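Local coordinates for protein endonuclease MutS2 (Deinococcus radiodurans, PDB 4OD6) that probably acts as an ATP-driven sensor that splits collided ribosomes, and carries at one end an Smr nuclease domain, the part described here, at residues P42-H47 / H81-V86. Numbering follows the deposited sequence.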
loop_
_atom_site.group_PDB
_atom_site.type_symbol
_atom_site.label_atom_id
_atom_site.label_comp_id
_atom_site.label_asym_id
_atom_site.label_seq_id
_atom_site.Cartn_x
_atom_site.Cartn_y
_atom_site.Cartn_z
ATOM N N PRO A 42 3.444 -9.825 -2.927
ATOM C CA PRO A 42 2.872 -8.638 -2.275
ATOM C C PRO A 42 3.166 -7.350 -2.989
ATOM O O PRO A 42 4.054 -7.299 -3.836
ATOM C CB PRO A 42 3.582 -8.619 -0.933
ATOM C CG PRO A 42 4.937 -9.138 -1.256
ATOM C CD PRO A 42 4.760 -10.154 -2.327
ATOM N N LEU A 43 2.418 -6.322 -2.613
ATOM C CA LEU A 43 2.688 -4.942 -3.026
ATOM C C LEU A 43 3.366 -4.149 -1.947
ATOM O O LEU A 43 3.015 -4.260 -0.807
ATOM C CB LEU A 43 1.411 -4.213 -3.367
ATOM C CG LEU A 43 0.521 -4.873 -4.361
ATOM C CD1 LEU A 43 -0.585 -3.906 -4.703
ATOM C CD2 LEU A 43 1.248 -5.345 -5.600
ATOM N N ARG A 44 4.319 -3.311 -2.337
ATOM C CA ARG A 44 4.980 -2.378 -1.438
ATOM C C ARG A 44 4.443 -0.971 -1.722
ATOM O O ARG A 44 4.651 -0.413 -2.794
ATOM C CB ARG A 44 6.508 -2.353 -1.602
ATOM C CG ARG A 44 7.223 -3.459 -0.905
ATOM C CD ARG A 44 8.715 -3.427 -1.196
ATOM N NE ARG A 44 9.395 -2.164 -0.943
ATOM C CZ ARG A 44 9.942 -1.794 0.203
ATOM N NH1 ARG A 44 9.885 -2.563 1.249
ATOM N NH2 ARG A 44 10.529 -0.629 0.252
ATOM N N VAL A 45 3.755 -0.423 -0.742
ATOM C CA VAL A 45 3.136 0.889 -0.850
ATOM C C VAL A 45 4.019 1.882 -0.123
ATOM O O VAL A 45 4.067 1.944 1.083
ATOM C CB VAL A 45 1.715 0.878 -0.260
ATOM C CG1 VAL A 45 1.037 2.227 -0.434
ATOM C CG2 VAL A 45 0.891 -0.220 -0.895
ATOM N N VAL A 46 4.705 2.678 -0.931
ATOM C CA VAL A 46 5.647 3.686 -0.473
ATOM C C VAL A 46 4.929 5.008 -0.271
ATOM O O VAL A 46 4.803 5.796 -1.192
ATOM C CB VAL A 46 6.862 3.806 -1.447
ATOM C CG1 VAL A 46 7.913 4.734 -0.853
ATOM C CG2 VAL A 46 7.416 2.411 -1.726
ATOM N N HIS A 47 4.473 5.234 0.969
ATOM C CA HIS A 47 3.747 6.457 1.308
ATOM C C HIS A 47 4.539 7.466 2.114
ATOM O O HIS A 47 4.126 8.561 2.227
ATOM C CB HIS A 47 2.410 6.173 2.015
ATOM C CG HIS A 47 2.505 5.149 3.098
ATOM N ND1 HIS A 47 3.279 5.330 4.228
ATOM C CD2 HIS A 47 2.009 3.898 3.178
ATOM C CE1 HIS A 47 3.210 4.241 4.966
ATOM N NE2 HIS A 47 2.459 3.354 4.345
ATOM N N HIS A 81 7.857 2.090 8.780
ATOM C CA HIS A 81 6.546 2.691 8.869
ATOM C C HIS A 81 6.239 3.534 7.652
ATOM O O HIS A 81 5.158 3.943 7.524
ATOM C CB HIS A 81 6.394 3.570 10.144
ATOM C CG HIS A 81 6.071 2.790 11.370
ATOM N ND1 HIS A 81 5.292 3.284 12.386
ATOM C CD2 HIS A 81 6.427 1.544 11.744
ATOM C CE1 HIS A 81 5.164 2.371 13.328
ATOM N NE2 HIS A 81 5.846 1.308 12.968
ATOM N N GLY A 82 7.211 3.837 6.818
ATOM C CA GLY A 82 6.974 4.603 5.618
ATOM C C GLY A 82 6.528 3.758 4.424
ATOM O O GLY A 82 6.246 4.263 3.392
ATOM N N VAL A 83 6.504 2.458 4.635
ATOM C CA VAL A 83 6.060 1.528 3.613
ATOM C C VAL A 83 5.065 0.548 4.225
ATOM O O VAL A 83 5.283 -0.030 5.282
ATOM C CB VAL A 83 7.243 0.760 3.013
ATOM C CG1 VAL A 83 6.772 -0.237 1.959
ATOM C CG2 VAL A 83 8.304 1.718 2.477
ATOM N N THR A 84 3.971 0.349 3.528
ATOM C CA THR A 84 2.979 -0.655 3.920
ATOM C C THR A 84 3.021 -1.818 2.921
ATOM O O THR A 84 2.942 -1.632 1.745
ATOM C CB THR A 84 1.520 -0.085 3.986
ATOM O OG1 THR A 84 1.426 0.879 5.034
ATOM C CG2 THR A 84 0.517 -1.158 4.277
ATOM N N ILE A 85 3.153 -3.018 3.434
ATOM C CA ILE A 85 3.124 -4.239 2.638
ATOM C C ILE A 85 1.696 -4.704 2.544
ATOM O O ILE A 85 1.020 -4.833 3.569
ATOM C CB ILE A 85 3.957 -5.367 3.310
ATOM C CG1 ILE A 85 5.393 -4.892 3.605
ATOM C CG2 ILE A 85 4.018 -6.618 2.464
ATOM C CD1 ILE A 85 6.139 -4.456 2.381
ATOM N N VAL A 86 1.243 -4.941 1.330
ATOM C CA VAL A 86 -0.107 -5.414 1.102
ATOM C C VAL A 86 -0.028 -6.817 0.491
ATOM O O VAL A 86 0.516 -7.021 -0.581
ATOM C CB VAL A 86 -0.893 -4.455 0.178
ATOM C CG1 VAL A 86 -2.299 -4.990 -0.053
ATOM C CG2 VAL A 86 -0.953 -3.037 0.785
#
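H47, just past the end of strand 43-46, turns its imidazole back over the start of strand 83-88 and meets T84 at the ring edge. H47 NE2 and T84 OG1 lie 2.8 Å apart in a nearly straight hydrogen bond that either group could donate. With chi1 at 46°, CG of H47 sits between the backbone N and the carbonyl carbon, the crowded position, which brings the ring across. H81 O lies in the ring plane beside H47 CE1 at 3.2 Å, where the C-H, probably polarised by the ring nitrogens, can face the carbonyl oxygen, while G82 O rests over one face toward the rim and accepts a weak bond from H47 N.

Away from this corner the strands pair antiparallel. L43 with V86 and V45 with T84 are the hydrogen-bonded pairs, each joined by two backbone bonds, V45 N to T84 O being 2.9 Å. Their side chains share one face, where beta-branched V45 and V86 suit an extended backbone and touch through their CG2 methyls at 3.8 Å.

R44, V46, V83 and I85 occupy the reverse face. The R44 chain bends at chi3 (53°), folding its guanidinium over V83, whose CG1 stands 3.9 Å above the centre of the plane. I85 CD1 packs on R44 CG at 3.6 Å, so methyls line the aliphatic stem and one flat face, while E13, by a salt bridge, and Q78 O bind the polar end.

These are the two central strands of the mixed Smr-domain sheet: strand 13-15 runs parallel beside 43-46, and strand 68-73 flanks 83-88. Helix 21-38 covers L43 and V45, whereas helix 53-62 packs on H47 through R55 and L58 and on T84 through L62.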